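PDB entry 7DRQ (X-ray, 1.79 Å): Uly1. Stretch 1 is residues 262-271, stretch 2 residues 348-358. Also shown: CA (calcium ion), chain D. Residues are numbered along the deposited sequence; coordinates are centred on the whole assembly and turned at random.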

# COMPACT_ATOMS: atom_id res chain seq x y z
N ILE A 262 3.81 -9.94 -10.08
CA ILE A 262 4.73 -9.52 -9.04
C ILE A 262 3.94 -9.00 -7.85
O ILE A 262 3.02 -8.19 -8.00
CB ILE A 262 5.72 -8.46 -9.58
CG1 ILE A 262 6.66 -7.95 -8.48
CG2 ILE A 262 4.97 -7.31 -10.28
CD1 ILE A 262 7.87 -7.22 -9.05
N TYR A 263 4.27 -9.51 -6.66
CA TYR A 263 3.54 -9.25 -5.42
C TYR A 263 4.54 -8.69 -4.42
O TYR A 263 5.27 -9.45 -3.77
CB TYR A 263 2.86 -10.52 -4.90
CG TYR A 263 1.68 -10.92 -5.75
CD1 TYR A 263 1.86 -11.55 -6.97
CD2 TYR A 263 0.38 -10.64 -5.34
CE1 TYR A 263 0.78 -11.89 -7.76
CE2 TYR A 263 -0.70 -10.98 -6.13
CZ TYR A 263 -0.49 -11.60 -7.33
OH TYR A 263 -1.56 -11.94 -8.12
N GLY A 264 4.59 -7.37 -4.30
CA GLY A 264 5.56 -6.77 -3.40
C GLY A 264 5.40 -5.27 -3.38
O GLY A 264 4.39 -4.72 -3.81
N LYS A 265 6.43 -4.61 -2.86
CA LYS A 265 6.35 -3.17 -2.67
C LYS A 265 7.74 -2.57 -2.79
O LYS A 265 8.71 -3.14 -2.28
CB LYS A 265 5.74 -2.83 -1.31
CG LYS A 265 5.35 -1.36 -1.17
CD LYS A 265 4.39 -1.15 -0.01
CE LYS A 265 3.21 -2.10 -0.07
NZ LYS A 265 2.28 -1.82 1.06
N MSE A 266 7.81 -1.43 -3.48
CA MSE A 266 9.01 -0.62 -3.50
C MSE A 266 8.96 0.32 -2.31
O MSE A 266 7.88 0.78 -1.91
CB MSE A 266 9.11 0.20 -4.80
CG MSE A 266 9.07 -0.63 -6.04
SE MSE A 266 9.29 0.53 -7.61
CE MSE A 266 10.50 1.74 -6.96
N LYS A 267 10.13 0.58 -1.73
CA LYS A 267 10.25 1.52 -0.62
C LYS A 267 11.55 2.28 -0.77
O LYS A 267 12.49 1.82 -1.42
CB LYS A 267 10.25 0.82 0.74
CG LYS A 267 9.05 -0.05 1.03
CD LYS A 267 9.22 -0.72 2.40
CE LYS A 267 8.17 -1.80 2.61
NZ LYS A 267 8.12 -2.25 4.05
N TYR A 268 11.61 3.44 -0.13
CA TYR A 268 12.87 4.12 0.07
C TYR A 268 13.41 3.68 1.42
O TYR A 268 12.75 3.88 2.45
CB TYR A 268 12.70 5.64 0.03
CG TYR A 268 13.99 6.41 0.01
CD1 TYR A 268 14.68 6.62 -1.18
CD2 TYR A 268 14.49 6.97 1.18
CE1 TYR A 268 15.87 7.35 -1.19
CE2 TYR A 268 15.66 7.69 1.17
CZ TYR A 268 16.34 7.89 -0.01
OH TYR A 268 17.50 8.63 0.03
N ALA A 269 14.57 3.03 1.42
CA ALA A 269 15.09 2.39 2.62
C ALA A 269 16.60 2.55 2.62
O ALA A 269 17.25 2.32 1.59
CB ALA A 269 14.72 0.90 2.67
N ASP A 270 17.15 2.94 3.77
CA ASP A 270 18.58 3.23 3.92
C ASP A 270 19.12 4.00 2.72
O ASP A 270 20.09 3.60 2.08
CB ASP A 270 19.38 1.95 4.15
CG ASP A 270 20.80 2.24 4.64
OD1 ASP A 270 21.00 3.34 5.20
OD2 ASP A 270 21.71 1.40 4.45
N GLY A 271 18.44 5.11 2.39
CA GLY A 271 18.93 6.03 1.38
C GLY A 271 18.83 5.58 -0.06
O GLY A 271 19.46 6.19 -0.93
N GLY A 348 1.31 -11.73 3.78
CA GLY A 348 2.25 -11.78 4.89
C GLY A 348 3.68 -11.45 4.53
O GLY A 348 4.57 -11.71 5.34
N PHE A 349 3.93 -10.89 3.35
CA PHE A 349 5.29 -10.61 2.94
C PHE A 349 5.62 -9.14 3.20
O PHE A 349 4.82 -8.25 2.91
CB PHE A 349 5.51 -10.91 1.46
CG PHE A 349 6.83 -10.45 0.95
CD1 PHE A 349 7.99 -11.15 1.29
CD2 PHE A 349 6.95 -9.28 0.20
CE1 PHE A 349 9.24 -10.72 0.83
CE2 PHE A 349 8.19 -8.84 -0.24
CZ PHE A 349 9.33 -9.56 0.07
N ASP A 350 6.81 -8.90 3.74
CA ASP A 350 7.28 -7.53 3.90
C ASP A 350 8.79 -7.56 4.04
O ASP A 350 9.40 -8.62 4.21
CB ASP A 350 6.62 -6.84 5.11
CG ASP A 350 6.67 -5.33 5.01
OD1 ASP A 350 6.98 -4.80 3.92
OD2 ASP A 350 6.40 -4.66 6.03
N TRP A 351 9.40 -6.37 3.97
CA TRP A 351 10.85 -6.24 4.02
C TRP A 351 11.20 -4.83 4.46
O TRP A 351 10.38 -3.91 4.39
CB TRP A 351 11.49 -6.54 2.65
CG TRP A 351 11.06 -5.55 1.64
CD1 TRP A 351 9.91 -5.56 0.91
CD2 TRP A 351 11.75 -4.35 1.29
NE1 TRP A 351 9.85 -4.45 0.11
CE2 TRP A 351 10.97 -3.69 0.32
CE3 TRP A 351 12.96 -3.78 1.70
CZ2 TRP A 351 11.37 -2.48 -0.25
CZ3 TRP A 351 13.35 -2.57 1.14
CH2 TRP A 351 12.55 -1.93 0.17
N THR A 352 12.44 -4.66 4.91
CA THR A 352 12.97 -3.33 5.19
C THR A 352 14.48 -3.42 5.16
O THR A 352 15.06 -4.51 5.16
CB THR A 352 12.45 -2.79 6.53
OG1 THR A 352 12.85 -1.42 6.68
CG2 THR A 352 13.03 -3.60 7.68
N VAL A 353 15.13 -2.26 5.09
CA VAL A 353 16.57 -2.13 5.28
C VAL A 353 16.78 -1.02 6.29
O VAL A 353 16.25 0.08 6.12
CB VAL A 353 17.32 -1.83 3.96
CG1 VAL A 353 18.83 -1.73 4.23
CG2 VAL A 353 17.02 -2.88 2.90
N THR A 354 17.54 -1.31 7.35
CA THR A 354 17.77 -0.31 8.39
C THR A 354 18.79 0.73 7.92
O THR A 354 19.48 0.56 6.91
CB THR A 354 18.30 -0.94 9.67
OG1 THR A 354 19.65 -1.37 9.43
CG2 THR A 354 17.44 -2.14 10.10
N GLU A 355 18.91 1.80 8.71
CA GLU A 355 19.91 2.84 8.45
C GLU A 355 21.34 2.33 8.55
O GLU A 355 22.27 3.07 8.19
CB GLU A 355 19.71 4.02 9.42
CG GLU A 355 20.18 3.71 10.83
CD GLU A 355 20.07 4.90 11.77
OE1 GLU A 355 19.38 5.88 11.42
OE2 GLU A 355 20.69 4.85 12.85
N ASN A 356 21.56 1.10 9.03
CA ASN A 356 22.88 0.49 9.05
C ASN A 356 23.02 -0.59 7.99
O ASN A 356 24.00 -1.36 8.02
CB ASN A 356 23.17 -0.08 10.44
CG ASN A 356 23.18 1.00 11.48
OD1 ASN A 356 23.60 2.11 11.19
ND2 ASN A 356 22.68 0.71 12.69
N GLY A 357 22.10 -0.66 7.05
CA GLY A 357 22.24 -1.58 5.94
C GLY A 357 21.80 -2.98 6.23
O GLY A 357 22.00 -3.86 5.38
N ASP A 358 21.21 -3.24 7.41
CA ASP A 358 20.67 -4.56 7.72
C ASP A 358 19.45 -4.83 6.85
O ASP A 358 18.50 -4.05 6.83
CB ASP A 358 20.26 -4.67 9.19
CG ASP A 358 21.30 -4.11 10.14
OD1 ASP A 358 22.42 -4.67 10.18
OD2 ASP A 358 21.00 -3.12 10.85
CA CA D . 25.76 3.27 11.10
O HOH W 1 5.23 -2.26 5.86
O HOH W 2 15.60 2.70 6.19
O HOH W 3 24.41 4.51 9.41
O HOH W 4 26.45 0.83 11.58
O HOH W 5 25.65 3.03 13.53

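Strands 262-269 and 350-353 run roughly in the same direction, 23° apart, and side chains rather than a backbone ladder join them. Together the two stretches bury 500 Å².

W351 and K267 form the centre. The W351 indole donates from NE1 to the backbone O of K265 at 3.0 Å, so its one polar atom is satisfied although the residue is buried. K267 points toward the second stretch with an extended chain, which lies over one face of the indole. CD sits 4.2 Å from the centroid of the six-membered ring of W351. NZ stands 4.8 Å from the centroid of the five-membered ring, almost on its normal, a cation-pi arrangement.

The K267 ammonium is well supplied with acceptors. NZ donates to W351 O at 2.8 Å and to D350 OD1 at 2.8 Å, the latter a salt bridge. D350 OD1 also accepts a weak bond from W351 N at 2.9 Å. Water 1 donates to D350 OD2 at 2.7 Å and weakly accepts from K267 NZ at 3.4 Å.

Farther along, the contact is apolar. A269 CB packs 4.0 Å from W351 CZ3 and 4.0 Å from V353 CB. Water 2 bridges the backbones, accepting from D270 N at 2.9 Å and donating to V353 O at 2.7 Å. V353 N is buried here without a partner.

D270 packs against the type I turn T354 to G357, with CB 3.1 Å from T354 O. Its carboxylate makes no hydrogen bond to the turn. G357 N instead donates to T354 O at 2.9 Å. T354 OG1 accepts from N356 N at 3.1 Å and D358 N at 3.2 Å, and donates to D358 OD2 at 2.6 Å. The backbone angles of G357 call for glycine. N356 OD1 binds calcium at 2.5 Å.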